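Local coordinates for extracellular solute-binding protein, family 5 (Chelativorans sp., PDB 6WM6) that binds EDTA and other aminopolycarboxylates in the periplasm, probably to hand them on to an ABC transporter for uptake, at residues W123-P128 with P192-E197; D132-F137 with G185-L190. All blocks are in the same frame, centred on the assembly; numbering follows the deposited sequence.

Contact 1: residues W123-P128 with P192-E197; sequences WSDGVP and PAHLAE
Trp123 lays one face of its indole against Pro192, the two side chains crossing at about a right angle. Pro192 CB stands 3.8 Å from the centroid of the six-membered ring of Trp123 and only 10° off its normal, a CH-pi contact over the face, and Trp123 CH2 reaches Pro192 N at 3.5 Å. The pyrrole side slides obliquely past His194, planes 51° apart, with Trp123 CD1 3.5 Å from His194 CE1, while the indole NE1 is hydrogen-bonded to Asp133 OD2. An alanine here removes the indole and with it the NE1 bond, and would probably leave Pro192 and the edge of His194 less well packed. Trp123 also opens a type I beta turn, closed by Gly126 N to Trp123 O at 2.9 Å, in the loop that leads from strand 111-117 to helix 131-141 of this periplasmic binding protein. In that turn Asp125 has CG in the crowded position between backbone N and carbonyl carbon. Its OD2 accepts from His194 NE2 at 2.7 Å through the syn lone pair; the bond is nearly straight (169°) and lies in the imidazole plane. Asp125 OD1 takes Val127 N at 3.1 Å, an Asx turn that steadies the carboxylate. Val127 CG1 then sits 3.7 Å from the His194 ring centroid, over the face opposite Leu195 CG.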
loop_
_atom_site.group_PDB
_atom_site.type_symbol
_atom_site.label_atom_id
_atom_site.label_comp_id
_atom_site.label_asym_id
_atom_site.label_seq_id
_atom_site.Cartn_x
_atom_site.Cartn_y
_atom_site.Cartn_z
ATOM N N TRP A 123 6.728 22.214 -16.108
ATOM C CA TRP A 123 6.066 21.142 -16.848
ATOM C C TRP A 123 6.746 20.972 -18.199
ATOM O O TRP A 123 7.539 21.811 -18.638
ATOM C CB TRP A 123 4.577 21.460 -16.998
ATOM C CG TRP A 123 3.842 21.530 -15.703
ATOM C CD1 TRP A 123 3.434 22.661 -15.039
ATOM C CD2 TRP A 123 3.430 20.424 -14.889
ATOM N NE1 TRP A 123 2.786 22.324 -13.877
ATOM C CE2 TRP A 123 2.771 20.960 -13.758
ATOM C CE3 TRP A 123 3.550 19.041 -15.016
ATOM C CZ2 TRP A 123 2.253 20.154 -12.747
ATOM C CZ3 TRP A 123 3.026 18.233 -14.021
ATOM C CH2 TRP A 123 2.403 18.789 -12.899
ATOM N N SER A 124 6.400 19.886 -18.896
ATOM C CA SER A 124 7.079 19.518 -20.136
ATOM C C SER A 124 6.829 20.488 -21.270
ATOM O O SER A 124 7.534 20.414 -22.281
ATOM C CB SER A 124 6.670 18.103 -20.542
ATOM O OG SER A 124 5.267 17.984 -20.554
ATOM N N ASP A 125 5.851 21.362 -21.144
ATOM C CA ASP A 125 5.601 22.414 -22.131
ATOM C C ASP A 125 6.281 23.731 -21.754
ATOM O O ASP A 125 6.059 24.751 -22.431
ATOM C CB ASP A 125 4.092 22.614 -22.318
ATOM C CG ASP A 125 3.356 22.931 -21.016
ATOM O OD1 ASP A 125 4.001 23.157 -19.962
ATOM O OD2 ASP A 125 2.094 22.960 -21.048
ATOM N N GLY A 126 7.125 23.724 -20.721
ATOM C CA GLY A 126 7.842 24.898 -20.284
ATOM C C GLY A 126 7.111 25.774 -19.291
ATOM O O GLY A 126 7.710 26.725 -18.763
ATOM N N VAL A 127 5.845 25.508 -19.032
ATOM C CA VAL A 127 5.092 26.305 -18.064
ATOM C C VAL A 127 5.607 25.989 -16.661
ATOM O O VAL A 127 5.679 24.806 -16.278
ATOM C CB VAL A 127 3.599 26.006 -18.194
ATOM C CG1 VAL A 127 2.817 26.710 -17.091
ATOM C CG2 VAL A 127 3.095 26.431 -19.587
ATOM N N PRO A 128 6.009 26.983 -15.869
ATOM C CA PRO A 128 6.534 26.681 -14.529
ATOM C C PRO A 128 5.534 25.905 -13.684
ATOM O O PRO A 128 4.314 26.089 -13.786
ATOM C CB PRO A 128 6.820 28.072 -13.943
ATOM C CG PRO A 128 7.031 28.963 -15.169
ATOM C CD PRO A 128 6.083 28.424 -16.200
ATOM N N PRO A 192 -0.980 19.060 -13.840
ATOM C CA PRO A 192 -0.824 20.395 -14.444
ATOM C C PRO A 192 -2.131 21.182 -14.504
ATOM O O PRO A 192 -2.985 20.967 -15.389
ATOM C CB PRO A 192 -0.274 20.080 -15.840
ATOM C CG PRO A 192 -0.824 18.705 -16.138
ATOM C CD PRO A 192 -0.756 17.979 -14.816
ATOM N N ALA A 193 -2.261 22.145 -13.591
ATOM C CA ALA A 193 -3.492 22.924 -13.482
ATOM C C ALA A 193 -3.786 23.690 -14.757
ATOM O O ALA A 193 -4.946 23.817 -15.149
ATOM C CB ALA A 193 -3.392 23.893 -12.304
ATOM N N HIS A 194 -2.753 24.208 -15.431
ATOM C CA HIS A 194 -2.985 25.004 -16.629
ATOM C C HIS A 194 -3.531 24.171 -17.767
ATOM O O HIS A 194 -4.175 24.729 -18.669
ATOM C CB HIS A 194 -1.710 25.737 -17.053
ATOM C CG HIS A 194 -0.631 24.847 -17.569
ATOM N ND1 HIS A 194 0.174 24.086 -16.745
ATOM C CD2 HIS A 194 -0.200 24.621 -18.831
ATOM C CE1 HIS A 194 1.035 23.416 -17.482
ATOM N NE2 HIS A 194 0.831 23.721 -18.748
ATOM N N LEU A 195 -3.288 22.869 -17.781
ATOM C CA LEU A 195 -3.896 21.986 -18.762
ATOM C C LEU A 195 -5.277 21.530 -18.311
ATOM O O LEU A 195 -6.220 21.528 -19.112
ATOM C CB LEU A 195 -2.985 20.798 -19.071
ATOM C CG LEU A 195 -1.601 21.193 -19.561
ATOM C CD1 LEU A 195 -0.703 19.990 -19.797
ATOM C CD2 LEU A 195 -1.706 22.002 -20.856
ATOM N N ALA A 196 -5.439 21.172 -17.037
ATOM C CA ALA A 196 -6.749 20.751 -16.561
ATOM C C ALA A 196 -7.800 21.825 -16.807
ATOM O O ALA A 196 -8.955 21.516 -17.127
ATOM C CB ALA A 196 -6.676 20.404 -15.074
ATOM N N GLU A 197 -7.422 23.096 -16.670
ATOM C CA GLU A 197 -8.421 24.160 -16.795
ATOM C C GLU A 197 -8.955 24.301 -18.208
ATOM O O GLU A 197 -9.991 24.967 -18.391
ATOM C CB GLU A 197 -7.884 25.487 -16.261
ATOM C CG GLU A 197 -6.849 26.177 -17.112
ATOM C CD GLU A 197 -6.320 27.438 -16.446
ATOM O OE1 GLU A 197 -5.333 28.019 -16.949
ATOM O OE2 GLU A 197 -6.894 27.843 -15.412
#

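Contact 2: residues D132-F137 with G185-L190; sequences DDFIYF and GLFMFL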
loop_
_atom_site.group_PDB
_atom_site.type_symbol
_atom_site.label_atom_id
_atom_site.label_comp_id
_atom_site.label_asym_id
_atom_site.label_seq_id
_atom_site.Cartn_x
_atom_site.Cartn_y
_atom_site.Cartn_z
ATOM N N ASP A 132 -0.376 27.322 -8.512
ATOM C CA ASP A 132 -1.594 26.934 -9.221
ATOM C C ASP A 132 -1.784 25.421 -9.153
ATOM O O ASP A 132 -2.904 24.907 -9.036
ATOM C CB ASP A 132 -1.529 27.318 -10.698
ATOM C CG ASP A 132 -1.682 28.794 -10.953
ATOM O OD1 ASP A 132 -2.048 29.565 -10.039
ATOM O OD2 ASP A 132 -1.453 29.186 -12.127
ATOM N N ASP A 133 -0.683 24.681 -9.243
ATOM C CA ASP A 133 -0.755 23.232 -9.223
ATOM C C ASP A 133 -1.059 22.704 -7.822
ATOM O O ASP A 133 -1.830 21.748 -7.674
ATOM C CB ASP A 133 0.551 22.662 -9.783
ATOM C CG ASP A 133 0.833 23.178 -11.188
ATOM O OD1 ASP A 133 -0.086 23.087 -12.035
ATOM O OD2 ASP A 133 1.938 23.711 -11.432
ATOM N N PHE A 134 -0.471 23.310 -6.784
ATOM C CA PHE A 134 -0.830 22.937 -5.418
ATOM C C PHE A 134 -2.308 23.226 -5.166
ATOM O O PHE A 134 -3.015 22.395 -4.596
ATOM C CB PHE A 134 0.040 23.697 -4.399
ATOM C CG PHE A 134 1.424 23.120 -4.206
ATOM C CD1 PHE A 134 2.380 23.212 -5.203
ATOM C CD2 PHE A 134 1.765 22.513 -3.011
ATOM C CE1 PHE A 134 3.655 22.681 -5.011
ATOM C CE2 PHE A 134 3.036 21.981 -2.808
ATOM C CZ PHE A 134 3.973 22.073 -3.816
ATOM N N ILE A 135 -2.789 24.400 -5.583
ATOM C CA ILE A 135 -4.168 24.793 -5.314
ATOM C C ILE A 135 -5.146 23.880 -6.038
ATOM O O ILE A 135 -6.151 23.446 -5.450
ATOM C CB ILE A 135 -4.363 26.284 -5.667
ATOM C CG1 ILE A 135 -3.627 27.129 -4.628
ATOM C CG2 ILE A 135 -5.833 26.646 -5.697
ATOM C CD1 ILE A 135 -3.443 28.578 -5.024
ATOM N N TYR A 136 -4.876 23.557 -7.309
ATOM C CA TYR A 136 -5.756 22.638 -8.025
ATOM C C TYR A 136 -5.850 21.304 -7.294
ATOM O O TYR A 136 -6.950 20.792 -7.041
ATOM C CB TYR A 136 -5.282 22.435 -9.467
ATOM C CG TYR A 136 -6.082 21.406 -10.228
ATOM C CD1 TYR A 136 -7.245 21.767 -10.893
ATOM C CD2 TYR A 136 -5.695 20.080 -10.273
ATOM C CE1 TYR A 136 -7.993 20.819 -11.601
ATOM C CE2 TYR A 136 -6.432 19.129 -10.957
ATOM C CZ TYR A 136 -7.579 19.504 -11.618
ATOM O OH TYR A 136 -8.297 18.541 -12.287
ATOM N N PHE A 137 -4.711 20.722 -6.933
ATOM C CA PHE A 137 -4.771 19.412 -6.300
ATOM C C PHE A 137 -5.519 19.464 -4.977
ATOM O O PHE A 137 -6.371 18.607 -4.694
ATOM C CB PHE A 137 -3.373 18.846 -6.098
ATOM C CG PHE A 137 -3.374 17.417 -5.631
ATOM C CD1 PHE A 137 -3.992 16.438 -6.390
ATOM C CD2 PHE A 137 -2.807 17.056 -4.426
ATOM C CE1 PHE A 137 -4.015 15.126 -5.988
ATOM C CE2 PHE A 137 -2.815 15.728 -4.004
ATOM C CZ PHE A 137 -3.420 14.762 -4.787
ATOM N N GLY A 185 2.840 13.976 3.849
ATOM C CA GLY A 185 2.133 13.099 2.924
ATOM C C GLY A 185 1.266 13.808 1.923
ATOM O O GLY A 185 0.738 13.155 1.009
ATOM N N LEU A 186 1.107 15.123 2.058
ATOM C CA LEU A 186 0.242 15.910 1.184
ATOM C C LEU A 186 0.977 16.360 -0.075
ATOM O O LEU A 186 2.195 16.464 -0.106
ATOM C CB LEU A 186 -0.267 17.142 1.943
ATOM C CG LEU A 186 -1.002 16.810 3.243
ATOM C CD1 LEU A 186 -1.436 18.090 3.956
ATOM C CD2 LEU A 186 -2.216 15.929 2.987
ATOM N N PHE A 187 0.224 16.590 -1.149
ATOM C CA PHE A 187 0.817 17.012 -2.414
ATOM C C PHE A 187 1.849 16.004 -2.919
ATOM O O PHE A 187 2.865 16.377 -3.511
ATOM C CB PHE A 187 1.402 18.425 -2.309
ATOM C CG PHE A 187 0.437 19.416 -1.750
ATOM C CD1 PHE A 187 -0.613 19.886 -2.514
ATOM C CD2 PHE A 187 0.563 19.853 -0.468
ATOM C CE1 PHE A 187 -1.520 20.798 -2.002
ATOM C CE2 PHE A 187 -0.339 20.770 0.060
ATOM C CZ PHE A 187 -1.386 21.221 -0.713
ATOM N N MET A 188 1.587 14.709 -2.721
ATOM C CA MET A 188 2.498 13.684 -3.202
ATOM C C MET A 188 2.332 13.439 -4.691
ATOM O O MET A 188 3.186 12.776 -5.302
ATOM C CB MET A 188 2.349 12.385 -2.414
ATOM C CG MET A 188 3.485 11.397 -2.681
ATOM S SD MET A 188 3.555 9.984 -1.568
ATOM C CE MET A 188 4.068 10.773 -0.060
ATOM N N PHE A 189 1.239 13.913 -5.284
ATOM C CA PHE A 189 0.977 13.738 -6.703
ATOM C C PHE A 189 0.395 15.044 -7.212
ATOM O O PHE A 189 -0.726 15.408 -6.835
ATOM C CB PHE A 189 0.005 12.588 -6.950
ATOM C CG PHE A 189 0.452 11.289 -6.337
ATOM C CD1 PHE A 189 1.366 10.487 -6.973
ATOM C CD2 PHE A 189 -0.055 10.909 -5.111
ATOM C CE1 PHE A 189 1.792 9.295 -6.370
ATOM C CE2 PHE A 189 0.366 9.712 -4.512
ATOM C CZ PHE A 189 1.282 8.926 -5.156
ATOM N N LEU A 190 1.141 15.767 -8.036
ATOM C CA LEU A 190 0.703 17.036 -8.594
ATOM C C LEU A 190 0.411 16.890 -10.083
ATOM O O LEU A 190 1.123 16.182 -10.798
ATOM C CB LEU A 190 1.773 18.118 -8.384
ATOM C CG LEU A 190 2.010 18.514 -6.932
ATOM C CD1 LEU A 190 3.225 19.408 -6.817
ATOM C CD2 LEU A 190 0.778 19.221 -6.387
#
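Asp133 OD2 is gripped by two hydrogen bonds, from Trp123 NE1 and from the backbone N of Thr130, while OD1 of the same carboxylate receives Ala193 N. Three donors thus fix the group, which would probably favour its ionised form; the carboxylate turns from 185-190, so that this anchoring lies beside the contact. Between the two segments themselves the side chains that meet are apolar: within the solute-binding protein family 5 fold, helix 131-141 rests an aromatic face on the irregular loop that runs from strand 171-176 to helix 193-196. Phe134 and Phe137, three residues apart on the helix, carry that face, but their first torsions differ. Phe134 has CG beside the backbone N (chi1 -80°), whereas Phe137 has CG anti to it (chi1 -172°), so the two rings leave the helix in different directions.

Phe187 meets both. Its ring has Phe134 CD2 over its centre, 3.6 Å from Phe187 CG; the planes are 44° apart, so the pair is oblique. On the same ring Phe187 CE1 comes to 3.4 Å from the backbone Phe134 O, and Phe187 CD1 lies at the edge of Phe137, 4.1 Å from Phe137 CD2. Both methyls of Leu190 serve Phe134: CD1 touches Phe134 CE1 at 3.8 Å, while CD2 lies over one face of the ring and also approaches Phe137 CB at 4.2 Å and the backbone Asp133 O at 3.9 Å. Tyr115 also meets the Phe134 ring, and His157 meets Phe137 edge-to-face.

The loop backbone completes the packing. Phe189 O, buried with no hydrogen-bonding partner in the model, stands over the centre of the Phe137 ring, 3.4 Å from both Phe137 CE1 and Phe137 CZ.

In the fold
From the N terminus, strand 111-117 leads into 123-128, the first half of contact 1, and the chain then enters helix 131-141, which supplies 132-137 for contact 2. It passes through strands 160-165 and 171-176 before 185-190 returns to the helix and closes the inner loop, with 47 residues between the two segments. A few residues later 192-197, on helix 193-196, closes the outer loop of contact 1 over 63 residues, so contact 2 is nested inside it. The two centres lie about 13 Å apart, and Trp123 CH2 packs against Leu190 O at 3.6 Å. Together they tie the strand-to-helix loop, helix 131-141 and the approach to helix 193-196.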